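Local coordinates for protein polyketide synthase (Synechococcus sp., PDB 4GOX) that probably transfers sulfo groups from PAPS, as the sulfotransferase domain of an olefin synthase, and binds the product nucleotide adenosine-3'-5'-diphosphate, at residues A[27-32]-A[38-43]; A[151-156]-A[194-199]; A[218-223]-A[238-243]. All coordinates share one frame; numbering follows the deposited sequence.

All three contacts reach the same nucleotide: contact 1 at the 5'-phosphate and along the adenine, contact 2 weakly at the ribose 2'-hydroxyl, contact 3 at the adenine amino group, which Leu-39 of contact 1 also touches. Contacts 1 and 2 share the central parallel sheet, because strands 26-30 and 149-155 are neighbours in it; Phe-28 O and Ile-152 N, 2.8 Å apart, are a probable hydrogen bond between them, and the contact centres lie about 11 Å apart. Contact 3 packs against the helix of contact 1, centre to centre about 13 Å, with Pro-242 against Leu-39 and Met-43. Contacts 2 and 3 do not touch; their nearest atoms are about 7 Å apart.

Contact 1 of 3, residues A[27-32]-A[38-43]; sequences AFILSS and TLLRVM. With A3P (adenosine-3'-5'-diphosphate), chain B.
Ile-29, on the strand, meets Leu-40 and Arg-41 on the helix, and this cross-segment packing is wholly apolar. The CD1 methyl of Ile-29 does most of the touching: it lies 3.7 Å from Arg-41 CB and 4.0 Å from Leu-40 CG. Its other branch, CG2, meets the CD2 methyl of Leu-40. With CG1 set beside the backbone N (chi1 -62°) and CD1 extended from it, the isoleucine reaches across to the helix, crossing the root of the Arg-41 side chain at about a right angle. Leu-40 goes on to pack against Leu-224 and Ile-227 of helix 220-231.

The polar ends are served elsewhere. Arg-41 touches the isoleucine through CB alone; its chain then bends at chi2 (90°) and carries the guanidinium away, where NH1 bonds to Leu-248 O and NH2 to Arg-247 O. Val-42 CG2 sits over the centre of one face of that flat group, 3.6 Å above its plane.

Ligand bonds come from the first turn of the helix. Thr-38 grips one 5'-phosphate oxygen of the nucleotide, O6P, twice: its backbone N donates over 2.9 Å with an N-H...O angle of 160°, and its OG1 donates over 2.8 Å. Lys-128 NZ and Asp-261 N also bond to that hydroxyl, fixing its position. One residue on, Leu-39 lays both methyls against the adenine, CD1 being 3.5 Å from A3P N6 and CD2 3.8 Å from A3P C2.

Gly-36 N and Ser-37 OG, just before Thr-38 in the chain, also bond to the nucleotide. A strand leading through a short loop into a helix whose N-terminal end receives a phosphate is the P-loop-like 5'-phosphosulfate-binding motif of sulfotransferases.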
loop_
_atom_site.group_PDB
_atom_site.type_symbol
_atom_site.label_atom_id
_atom_site.label_comp_id
_atom_site.label_asym_id
_atom_site.label_seq_id
_atom_site.Cartn_x
_atom_site.Cartn_y
_atom_site.Cartn_z
ATOM N N ALA A 27 6.218 4.556 7.051
ATOM C CA ALA A 27 6.526 3.808 5.857
ATOM C C ALA A 27 5.266 3.597 5.045
ATOM O O ALA A 27 4.163 3.604 5.593
ATOM C CB ALA A 27 7.197 2.476 6.198
ATOM N N PHE A 28 5.439 3.437 3.730
ATOM C CA PHE A 28 4.337 3.173 2.827
ATOM C C PHE A 28 4.620 1.914 2.034
ATOM O O PHE A 28 5.768 1.694 1.636
ATOM C CB PHE A 28 4.177 4.332 1.813
ATOM C CG PHE A 28 3.762 5.646 2.419
ATOM C CD1 PHE A 28 2.424 6.011 2.469
ATOM C CD2 PHE A 28 4.715 6.536 2.907
ATOM C CE1 PHE A 28 2.036 7.221 3.041
ATOM C CE2 PHE A 28 4.329 7.737 3.483
ATOM C CZ PHE A 28 2.989 8.077 3.550
ATOM N N ILE A 29 3.558 1.171 1.700
ATOM C CA ILE A 29 3.630 0.048 0.767
ATOM C C ILE A 29 2.894 0.588 -0.426
ATOM O O ILE A 29 1.691 0.873 -0.351
ATOM C CB ILE A 29 3.013 -1.309 1.229
ATOM C CG1 ILE A 29 3.712 -1.862 2.479
ATOM C CG2 ILE A 29 3.076 -2.330 0.057
ATOM C CD1 ILE A 29 2.931 -2.981 3.152
ATOM N N LEU A 30 3.646 0.797 -1.516
ATOM C CA LEU A 30 3.120 1.329 -2.737
ATOM C C LEU A 30 3.206 0.302 -3.830
ATOM O O LEU A 30 4.234 -0.352 -4.021
ATOM C CB LEU A 30 3.883 2.608 -3.146
ATOM C CG LEU A 30 3.938 3.761 -2.124
ATOM C CD1 LEU A 30 4.887 4.820 -2.611
ATOM C CD2 LEU A 30 2.555 4.374 -1.892
ATOM N N SER A 31 2.125 0.180 -4.585
ATOM C CA SER A 31 2.090 -0.723 -5.728
ATOM C C SER A 31 0.924 -0.377 -6.612
ATOM O O SER A 31 0.061 0.435 -6.266
ATOM C CB SER A 31 1.927 -2.172 -5.267
ATOM O OG SER A 31 0.634 -2.435 -4.749
ATOM N N SER A 32 0.880 -1.063 -7.738
ATOM C CA SER A 32 -0.247 -1.098 -8.635
ATOM C C SER A 32 -1.272 -2.020 -7.891
ATOM O O SER A 32 -0.848 -2.859 -7.071
ATOM C CB SER A 32 0.204 -1.769 -9.935
ATOM O OG SER A 32 -0.818 -2.471 -10.616
ATOM N N THR A 38 -2.051 -6.587 -0.142
ATOM C CA THR A 38 -2.813 -6.999 1.083
ATOM C C THR A 38 -2.027 -8.078 1.828
ATOM O O THR A 38 -1.889 -7.980 3.036
ATOM C CB THR A 38 -4.268 -7.434 0.750
ATOM O OG1 THR A 38 -4.851 -6.386 -0.030
ATOM C CG2 THR A 38 -5.138 -7.672 2.006
ATOM N N LEU A 39 -1.464 -9.068 1.092
ATOM C CA LEU A 39 -0.623 -10.132 1.655
ATOM C C LEU A 39 0.588 -9.503 2.355
ATOM O O LEU A 39 0.837 -9.813 3.515
ATOM C CB LEU A 39 -0.150 -11.122 0.568
ATOM C CG LEU A 39 0.861 -12.199 1.022
ATOM C CD1 LEU A 39 0.204 -13.261 1.849
ATOM C CD2 LEU A 39 1.591 -12.792 -0.160
ATOM N N LEU A 40 1.309 -8.607 1.675
ATOM C CA LEU A 40 2.463 -7.979 2.318
ATOM C C LEU A 40 2.063 -7.180 3.590
ATOM O O LEU A 40 2.737 -7.293 4.604
ATOM C CB LEU A 40 3.227 -7.062 1.353
ATOM C CG LEU A 40 4.494 -6.421 1.970
ATOM C CD1 LEU A 40 5.417 -7.516 2.592
ATOM C CD2 LEU A 40 5.257 -5.608 0.926
ATOM N N ARG A 41 1.009 -6.358 3.512
ATOM C CA ARG A 41 0.625 -5.589 4.682
ATOM C C ARG A 41 0.111 -6.450 5.819
ATOM O O ARG A 41 0.346 -6.096 6.965
ATOM C CB ARG A 41 -0.248 -4.361 4.361
ATOM C CG ARG A 41 -1.731 -4.587 4.341
ATOM C CD ARG A 41 -2.375 -4.361 5.699
ATOM N NE ARG A 41 -3.743 -4.841 5.621
ATOM C CZ ARG A 41 -4.474 -5.252 6.643
ATOM N NH1 ARG A 41 -5.699 -5.703 6.445
ATOM N NH2 ARG A 41 -3.983 -5.218 7.873
ATOM N N VAL A 42 -0.546 -7.589 5.507
ATOM C CA VAL A 42 -1.035 -8.519 6.525
ATOM C C VAL A 42 0.153 -9.280 7.149
ATOM O O VAL A 42 0.137 -9.546 8.354
ATOM C CB VAL A 42 -2.177 -9.449 6.032
ATOM C CG1 VAL A 42 -2.473 -10.555 7.048
ATOM C CG2 VAL A 42 -3.448 -8.645 5.757
ATOM N N MET A 43 1.190 -9.592 6.339
ATOM C CA MET A 43 2.412 -10.238 6.827
ATOM C C MET A 43 3.046 -9.254 7.836
ATOM O O MET A 43 3.303 -9.646 8.969
ATOM C CB MET A 43 3.403 -10.508 5.678
ATOM C CG MET A 43 3.094 -11.721 4.811
ATOM S SD MET A 43 4.028 -11.548 3.251
ATOM C CE MET A 43 4.141 -13.120 2.757
HETATM P P1 A3P B . -5.851 -12.785 -7.240
HETATM O O1P A3P B . -6.642 -12.091 -8.322
HETATM O O2P A3P B . -6.723 -13.164 -6.061
HETATM O O3P A3P B . -4.878 -13.827 -7.719
HETATM P P2 A3P B . -3.586 -6.776 -3.850
HETATM O O4P A3P B . -2.458 -5.811 -4.084
HETATM O O5P A3P B . -4.893 -6.453 -4.508
HETATM O O6P A3P B . -3.698 -7.191 -2.401
HETATM O "O5'" A3P B . -3.143 -8.136 -4.574
HETATM C "C5'" A3P B . -4.086 -9.200 -4.784
HETATM C "C4'" A3P B . -3.330 -10.458 -5.198
HETATM O "O4'" A3P B . -2.407 -10.880 -4.202
HETATM C "C3'" A3P B . -4.203 -11.679 -5.410
HETATM O "O3'" A3P B . -4.850 -11.638 -6.677
HETATM C "C2'" A3P B . -3.228 -12.826 -5.258
HETATM O "O2'" A3P B . -2.638 -13.207 -6.504
HETATM C "C1'" A3P B . -2.143 -12.278 -4.345
HETATM N N9 A3P B . -2.290 -12.967 -3.042
HETATM C C8 A3P B . -3.287 -12.743 -2.139
HETATM N N7 A3P B . -3.164 -13.566 -1.073
HETATM C C5 A3P B . -2.080 -14.331 -1.297
HETATM C C6 A3P B . -1.413 -15.435 -0.580
HETATM N N6 A3P B . -1.896 -15.819 0.615
HETATM N N1 A3P B . -0.305 -15.988 -1.136
HETATM C C2 A3P B . 0.193 -15.568 -2.327
HETATM N N3 A3P B . -0.390 -14.590 -3.058
HETATM C C4 A3P B . -1.502 -13.944 -2.599
#

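Contact 2 of 3, residues A[151-156]-A[194-199]; sequences YIHLVR and RNILDL. With A3P (adenosine-3'-5'-diphosphate), chain B.
Tyr-151 and His-153 each take a methyl group of helix 194-199, from Leu-199 and Ile-196, on one ring face. Leu-199 CD2 sits almost exactly over the centre of the Tyr-151 ring, 3.6 Å from the centroid and 6° off the normal, a clean CH-pi contact. The imidazole of His-153 is sandwiched: Ile-196 CG2 lies over one face, 3.6 Å from the centroid and somewhat toward the rim, while Val-155 CG2 of its own strand covers the opposite face. A third flat group, the guanidinium of Arg-156, has A3P O3' at its edge, in plane.

His-153 holds its ring there with CG anti to the backbone N (chi1 179°). Ile-196 approaches closely, CG2 to His-153 CG being 3.4 Å, and its CD1 lies beyond the rim of the ring, 3.9 Å from His-153 CD2. Both ring nitrogens are bonded, ND1 to Tyr-208 OH and NE2 to Asn-193 OD1, which fixes the rotation of the imidazole inside the apolar packing. Replacing His-153 with an alanine would probably leave Asn-193 and Tyr-208 without this partner and open a gap between Val-155 and Ile-196.

Strand 149-155 and strand 208-212 are parallel neighbours in the central sheet, and helix 181-202 lies in the beta-alpha-beta connection between them. The helix segment runs back at 146° to the strand, with 9.5 Å between the axes. Leu-197 flanks the histidine and also packs on Tyr-208 and Gln-210 of the next strand. At the far end of Tyr-151, its hydroxyl bonds to Ser-142 and Glu-143 of helix 136-145.

Past the strand's end, Arg-156 extends to the nucleotide. Its NH1 and NH2 make weak, bent bonds to A3P O2', at 3.0 and 3.2 Å, while Arg-34 O and Leu-274 O hold the same two nitrogens from the protein side.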
loop_
_atom_site.group_PDB
_atom_site.type_symbol
_atom_site.label_atom_id
_atom_site.label_comp_id
_atom_site.label_asym_id
_atom_site.label_seq_id
_atom_site.Cartn_x
_atom_site.Cartn_y
_atom_site.Cartn_z
ATOM N N TYR A 151 9.678 4.174 1.549
ATOM C CA TYR A 151 8.768 3.612 0.562
ATOM C C TYR A 151 9.137 2.192 0.156
ATOM O O TYR A 151 10.223 1.965 -0.381
ATOM C CB TYR A 151 8.704 4.519 -0.689
ATOM C CG TYR A 151 8.439 5.966 -0.348
ATOM C CD1 TYR A 151 7.162 6.395 0.013
ATOM C CD2 TYR A 151 9.475 6.890 -0.306
ATOM C CE1 TYR A 151 6.921 7.718 0.364
ATOM C CE2 TYR A 151 9.240 8.220 0.033
ATOM C CZ TYR A 151 7.968 8.624 0.385
ATOM O OH TYR A 151 7.752 9.936 0.696
ATOM N N ILE A 152 8.201 1.255 0.358
ATOM C CA ILE A 152 8.332 -0.129 -0.103
ATOM C C ILE A 152 7.553 -0.189 -1.431
ATOM O O ILE A 152 6.337 -0.019 -1.439
ATOM C CB ILE A 152 7.769 -1.132 0.931
ATOM C CG1 ILE A 152 8.576 -1.080 2.247
ATOM C CG2 ILE A 152 7.769 -2.567 0.334
ATOM C CD1 ILE A 152 7.858 -1.747 3.423
ATOM N N HIS A 153 8.267 -0.341 -2.549
ATOM C CA HIS A 153 7.658 -0.431 -3.866
ATOM C C HIS A 153 7.488 -1.920 -4.190
ATOM O O HIS A 153 8.451 -2.594 -4.552
ATOM C CB HIS A 153 8.552 0.264 -4.913
ATOM C CG HIS A 153 8.046 0.226 -6.334
ATOM N ND1 HIS A 153 8.806 0.735 -7.379
ATOM C CD2 HIS A 153 6.845 -0.171 -6.823
ATOM C CE1 HIS A 153 8.067 0.573 -8.464
ATOM N NE2 HIS A 153 6.884 0.022 -8.174
ATOM N N LEU A 154 6.268 -2.427 -4.047
ATOM C CA LEU A 154 5.978 -3.833 -4.319
ATOM C C LEU A 154 5.594 -3.964 -5.779
ATOM O O LEU A 154 4.732 -3.228 -6.257
ATOM C CB LEU A 154 4.889 -4.361 -3.352
ATOM C CG LEU A 154 4.328 -5.758 -3.602
ATOM C CD1 LEU A 154 5.396 -6.835 -3.456
ATOM C CD2 LEU A 154 3.210 -6.025 -2.659
ATOM N N VAL A 155 6.296 -4.841 -6.512
ATOM C CA VAL A 155 6.088 -5.015 -7.955
ATOM C C VAL A 155 5.692 -6.432 -8.275
ATOM O O VAL A 155 6.281 -7.378 -7.732
ATOM C CB VAL A 155 7.315 -4.586 -8.820
ATOM C CG1 VAL A 155 6.937 -4.484 -10.299
ATOM C CG2 VAL A 155 7.908 -3.257 -8.344
ATOM N N ARG A 156 4.722 -6.577 -9.204
ATOM C CA ARG A 156 4.256 -7.873 -9.725
ATOM C C ARG A 156 4.309 -7.835 -11.243
ATOM O O ARG A 156 4.266 -6.754 -11.838
ATOM C CB ARG A 156 2.857 -8.247 -9.207
ATOM C CG ARG A 156 2.462 -9.706 -9.525
ATOM C CD ARG A 156 1.110 -10.040 -8.937
ATOM N NE ARG A 156 0.775 -11.450 -9.112
ATOM C CZ ARG A 156 -0.408 -11.974 -8.812
ATOM N NH1 ARG A 156 -1.387 -11.204 -8.362
ATOM N NH2 ARG A 156 -0.627 -13.268 -8.984
ATOM N N ARG A 194 5.685 3.329 -12.881
ATOM C CA ARG A 194 6.564 4.413 -13.313
ATOM C C ARG A 194 6.615 5.546 -12.250
ATOM O O ARG A 194 7.711 5.978 -11.878
ATOM C CB ARG A 194 6.140 4.936 -14.690
ATOM C CG ARG A 194 6.847 6.217 -15.142
ATOM C CD ARG A 194 8.211 5.865 -15.671
ATOM N NE ARG A 194 8.117 4.928 -16.792
ATOM C CZ ARG A 194 9.123 4.181 -17.233
ATOM N NH1 ARG A 194 10.309 4.236 -16.640
ATOM N NH2 ARG A 194 8.942 3.353 -18.256
ATOM N N ASN A 195 5.445 5.965 -11.723
ATOM C CA ASN A 195 5.366 7.018 -10.696
ATOM C C ASN A 195 6.143 6.651 -9.429
ATOM O O ASN A 195 6.904 7.479 -8.933
ATOM C CB ASN A 195 3.920 7.369 -10.358
ATOM C CG ASN A 195 3.168 8.068 -11.455
ATOM O OD1 ASN A 195 3.742 8.743 -12.270
ATOM N ND2 ASN A 195 1.858 7.977 -11.466
ATOM N N ILE A 196 5.991 5.408 -8.942
ATOM C CA ILE A 196 6.673 4.942 -7.724
ATOM C C ILE A 196 8.180 4.856 -7.942
ATOM O O ILE A 196 8.952 5.313 -7.093
ATOM C CB ILE A 196 6.078 3.643 -7.116
ATOM C CG1 ILE A 196 4.555 3.771 -6.891
ATOM C CG2 ILE A 196 6.778 3.321 -5.784
ATOM C CD1 ILE A 196 3.868 2.412 -6.862
ATOM N N LEU A 197 8.592 4.304 -9.105
ATOM C CA LEU A 197 9.989 4.267 -9.529
ATOM C C LEU A 197 10.577 5.702 -9.536
ATOM O O LEU A 197 11.653 5.914 -8.964
ATOM C CB LEU A 197 10.106 3.641 -10.929
ATOM C CG LEU A 197 11.518 3.489 -11.467
ATOM C CD1 LEU A 197 12.275 2.432 -10.684
ATOM C CD2 LEU A 197 11.505 3.192 -12.983
ATOM N N ASP A 198 9.871 6.678 -10.177
ATOM C CA ASP A 198 10.313 8.077 -10.218
ATOM C C ASP A 198 10.456 8.662 -8.806
ATOM O O ASP A 198 11.452 9.329 -8.543
ATOM C CB ASP A 198 9.370 8.956 -11.058
ATOM C CG ASP A 198 9.454 8.700 -12.562
ATOM O OD1 ASP A 198 10.325 7.888 -12.988
ATOM O OD2 ASP A 198 8.603 9.245 -13.306
ATOM N N LEU A 199 9.500 8.360 -7.887
ATOM C CA LEU A 199 9.601 8.795 -6.486
ATOM C C LEU A 199 10.875 8.225 -5.848
ATOM O O LEU A 199 11.657 8.972 -5.256
ATOM C CB LEU A 199 8.357 8.386 -5.672
ATOM C CG LEU A 199 8.427 8.588 -4.146
ATOM C CD1 LEU A 199 8.511 10.038 -3.791
ATOM C CD2 LEU A 199 7.252 7.913 -3.451
HETATM P P1 A3P B . -5.851 -12.785 -7.240
HETATM O O1P A3P B . -6.642 -12.091 -8.322
HETATM O O2P A3P B . -6.723 -13.164 -6.061
HETATM O O3P A3P B . -4.878 -13.827 -7.719
HETATM P P2 A3P B . -3.586 -6.776 -3.850
HETATM O O4P A3P B . -2.458 -5.811 -4.084
HETATM O O5P A3P B . -4.893 -6.453 -4.508
HETATM O O6P A3P B . -3.698 -7.191 -2.401
HETATM O "O5'" A3P B . -3.143 -8.136 -4.574
HETATM C "C5'" A3P B . -4.086 -9.200 -4.784
HETATM C "C4'" A3P B . -3.330 -10.458 -5.198
HETATM O "O4'" A3P B . -2.407 -10.880 -4.202
HETATM C "C3'" A3P B . -4.203 -11.679 -5.410
HETATM O "O3'" A3P B . -4.850 -11.638 -6.677
HETATM C "C2'" A3P B . -3.228 -12.826 -5.258
HETATM O "O2'" A3P B . -2.638 -13.207 -6.504
HETATM C "C1'" A3P B . -2.143 -12.278 -4.345
HETATM N N9 A3P B . -2.290 -12.967 -3.042
HETATM C C8 A3P B . -3.287 -12.743 -2.139
HETATM N N7 A3P B . -3.164 -13.566 -1.073
HETATM C C5 A3P B . -2.080 -14.331 -1.297
HETATM C C6 A3P B . -1.413 -15.435 -0.580
HETATM N N6 A3P B . -1.896 -15.819 0.615
HETATM N N1 A3P B . -0.305 -15.988 -1.136
HETATM C C2 A3P B . 0.193 -15.568 -2.327
HETATM N N3 A3P B . -0.390 -14.590 -3.058
HETATM C C4 A3P B . -1.502 -13.944 -2.599
#

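Contact 3 of 3, residues A[218-223]-A[238-243]; sequences RDPRKV and ALLNPY. With A3P (adenosine-3'-5'-diphosphate), chain B.
Arg-221 and Pro-220 clasp Leu-240, joining the N-terminal turn of helix 220-231 to the short 3-10 segment 238-240. Asp-219 is the N-cap of that helix: its OD2 accepts a weak, long bond from Lys-222 N, 3.5 Å away.

From Arg-221 outward, CB stands 4.2 Å from Leu-240 CD1, a loose touch. CG runs anti to the backbone N, CD continues the extended line, and a turn at chi3 (-94°) then swings the guanidinium round against the leucine. Leu-240 CD1 thereby lies over one face of the flat group, 3.6 Å from Arg-221 CZ and 3.5 Å from each of NH1 and NH2. The tip has its charge partner elsewhere, NH1 forming a salt bridge with Glu-237. The other methyl, Leu-240 CD2, meets Pro-220 CB at 3.7 Å and lies about as close to Arg-221 N; the leucine and proline side chains cross at about a right angle.

Farther along the loop the chain reaches the nucleotide. Tyr-243, stacked with Phe-264, turns its ring edge to the adenine amino group; A3P N6 lies in the ring plane and donates to Tyr-243 OH over 2.7 Å, at an N-H...O angle of 152°.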
loop_
_atom_site.group_PDB
_atom_site.type_symbol
_atom_site.label_atom_id
_atom_site.label_comp_id
_atom_site.label_asym_id
_atom_site.label_seq_id
_atom_site.Cartn_x
_atom_site.Cartn_y
_atom_site.Cartn_z
ATOM N N ARG A 218 7.912 -16.871 -3.184
ATOM C CA ARG A 218 8.783 -18.049 -3.306
ATOM C C ARG A 218 9.691 -18.181 -2.088
ATOM O O ARG A 218 9.923 -19.286 -1.640
ATOM C CB ARG A 218 9.609 -18.004 -4.591
ATOM C CG ARG A 218 8.814 -18.250 -5.868
ATOM C CD ARG A 218 9.748 -18.516 -7.038
ATOM N NE ARG A 218 10.839 -17.540 -7.083
ATOM C CZ ARG A 218 10.933 -16.551 -7.963
ATOM N NH1 ARG A 218 11.946 -15.697 -7.903
ATOM N NH2 ARG A 218 10.021 -16.415 -8.922
ATOM N N ASP A 219 10.207 -17.066 -1.554
ATOM C CA ASP A 219 11.049 -17.119 -0.357
ATOM C C ASP A 219 10.664 -15.976 0.602
ATOM O O ASP A 219 11.377 -14.965 0.682
ATOM C CB ASP A 219 12.549 -17.138 -0.719
ATOM C CG ASP A 219 13.478 -17.535 0.427
ATOM O OD1 ASP A 219 14.705 -17.606 0.194
ATOM O OD2 ASP A 219 12.976 -17.739 1.577
ATOM N N PRO A 220 9.509 -16.096 1.311
ATOM C CA PRO A 220 9.071 -14.976 2.168
ATOM C C PRO A 220 10.044 -14.630 3.280
ATOM O O PRO A 220 10.230 -13.455 3.558
ATOM C CB PRO A 220 7.682 -15.405 2.664
ATOM C CG PRO A 220 7.674 -16.906 2.512
ATOM C CD PRO A 220 8.519 -17.197 1.314
ATOM N N ARG A 221 10.706 -15.630 3.858
ATOM C CA ARG A 221 11.688 -15.401 4.918
ATOM C C ARG A 221 12.828 -14.493 4.460
ATOM O O ARG A 221 13.137 -13.550 5.173
ATOM C CB ARG A 221 12.216 -16.712 5.504
ATOM C CG ARG A 221 13.406 -16.543 6.462
ATOM C CD ARG A 221 13.921 -17.865 7.025
ATOM N NE ARG A 221 13.285 -18.112 8.312
ATOM C CZ ARG A 221 12.200 -18.855 8.463
ATOM N NH1 ARG A 221 11.623 -18.957 9.643
ATOM N NH2 ARG A 221 11.671 -19.486 7.423
ATOM N N LYS A 222 13.430 -14.763 3.281
ATOM C CA LYS A 222 14.529 -13.963 2.731
ATOM C C LYS A 222 14.082 -12.544 2.410
ATOM O O LYS A 222 14.780 -11.592 2.764
ATOM C CB LYS A 222 15.107 -14.627 1.473
ATOM C CG LYS A 222 16.314 -13.924 0.846
ATOM C CD LYS A 222 16.657 -14.528 -0.512
ATOM C CE LYS A 222 17.622 -13.659 -1.283
ATOM N NZ LYS A 222 17.769 -14.098 -2.697
ATOM N N VAL A 223 12.930 -12.408 1.733
ATOM C CA VAL A 223 12.392 -11.117 1.322
ATOM C C VAL A 223 11.960 -10.263 2.530
ATOM O O VAL A 223 12.348 -9.100 2.624
ATOM C CB VAL A 223 11.302 -11.277 0.226
ATOM C CG1 VAL A 223 10.627 -9.940 -0.113
ATOM C CG2 VAL A 223 11.895 -11.905 -1.026
ATOM N N ALA A 238 6.158 -14.271 13.090
ATOM C CA ALA A 238 4.757 -13.914 12.842
ATOM C C ALA A 238 4.561 -13.369 11.426
ATOM O O ALA A 238 3.478 -13.520 10.865
ATOM C CB ALA A 238 4.290 -12.891 13.862
ATOM N N LEU A 239 5.621 -12.784 10.835
ATOM C CA LEU A 239 5.599 -12.264 9.460
ATOM C C LEU A 239 5.244 -13.360 8.468
ATOM O O LEU A 239 4.671 -13.067 7.423
ATOM C CB LEU A 239 6.964 -11.688 9.059
ATOM C CG LEU A 239 7.446 -10.414 9.749
ATOM C CD1 LEU A 239 8.854 -10.122 9.348
ATOM C CD2 LEU A 239 6.559 -9.226 9.434
ATOM N N LEU A 240 5.611 -14.614 8.782
ATOM C CA LEU A 240 5.376 -15.758 7.902
ATOM C C LEU A 240 4.012 -16.414 8.091
ATOM O O LEU A 240 3.696 -17.373 7.376
ATOM C CB LEU A 240 6.511 -16.799 8.056
ATOM C CG LEU A 240 7.942 -16.319 7.742
ATOM C CD1 LEU A 240 8.946 -17.398 8.035
ATOM C CD2 LEU A 240 8.085 -15.873 6.283
ATOM N N ASN A 241 3.201 -15.912 9.037
ATOM C CA ASN A 241 1.901 -16.515 9.324
ATOM C C ASN A 241 0.769 -15.496 9.217
ATOM O O ASN A 241 0.131 -15.200 10.232
ATOM C CB ASN A 241 1.939 -17.206 10.691
ATOM C CG ASN A 241 3.031 -18.243 10.792
ATOM O OD1 ASN A 241 2.874 -19.388 10.350
ATOM N ND2 ASN A 241 4.188 -17.842 11.321
ATOM N N PRO A 242 0.498 -14.963 7.994
ATOM C CA PRO A 242 -0.537 -13.925 7.846
ATOM C C PRO A 242 -1.943 -14.363 8.190
ATOM O O PRO A 242 -2.772 -13.516 8.520
ATOM C CB PRO A 242 -0.431 -13.519 6.363
ATOM C CG PRO A 242 0.238 -14.607 5.689
ATOM C CD PRO A 242 1.170 -15.214 6.695
ATOM N N TYR A 243 -2.212 -15.680 8.119
ATOM C CA TYR A 243 -3.527 -16.224 8.430
ATOM C C TYR A 243 -3.761 -16.570 9.909
ATOM O O TYR A 243 -4.820 -17.098 10.240
ATOM C CB TYR A 243 -3.915 -17.342 7.441
ATOM C CG TYR A 243 -3.965 -16.826 6.017
ATOM C CD1 TYR A 243 -4.961 -15.944 5.609
ATOM C CD2 TYR A 243 -2.982 -17.172 5.094
ATOM C CE1 TYR A 243 -4.988 -15.430 4.313
ATOM C CE2 TYR A 243 -2.985 -16.644 3.798
ATOM C CZ TYR A 243 -4.001 -15.786 3.408
ATOM O OH TYR A 243 -4.049 -15.282 2.131
HETATM P P1 A3P B . -5.851 -12.785 -7.240
HETATM O O1P A3P B . -6.642 -12.091 -8.322
HETATM O O2P A3P B . -6.723 -13.164 -6.061
HETATM O O3P A3P B . -4.878 -13.827 -7.719
HETATM P P2 A3P B . -3.586 -6.776 -3.850
HETATM O O4P A3P B . -2.458 -5.811 -4.084
HETATM O O5P A3P B . -4.893 -6.453 -4.508
HETATM O O6P A3P B . -3.698 -7.191 -2.401
HETATM O "O5'" A3P B . -3.143 -8.136 -4.574
HETATM C "C5'" A3P B . -4.086 -9.200 -4.784
HETATM C "C4'" A3P B . -3.330 -10.458 -5.198
HETATM O "O4'" A3P B . -2.407 -10.880 -4.202
HETATM C "C3'" A3P B . -4.203 -11.679 -5.410
HETATM O "O3'" A3P B . -4.850 -11.638 -6.677
HETATM C "C2'" A3P B . -3.228 -12.826 -5.258
HETATM O "O2'" A3P B . -2.638 -13.207 -6.504
HETATM C "C1'" A3P B . -2.143 -12.278 -4.345
HETATM N N9 A3P B . -2.290 -12.967 -3.042
HETATM C C8 A3P B . -3.287 -12.743 -2.139
HETATM N N7 A3P B . -3.164 -13.566 -1.073
HETATM C C5 A3P B . -2.080 -14.331 -1.297
HETATM C C6 A3P B . -1.413 -15.435 -0.580
HETATM N N6 A3P B . -1.896 -15.819 0.615
HETATM N N1 A3P B . -0.305 -15.988 -1.136
HETATM C C2 A3P B . 0.193 -15.568 -2.327
HETATM N N3 A3P B . -0.390 -14.590 -3.058
HETATM C C4 A3P B . -1.502 -13.944 -2.599
#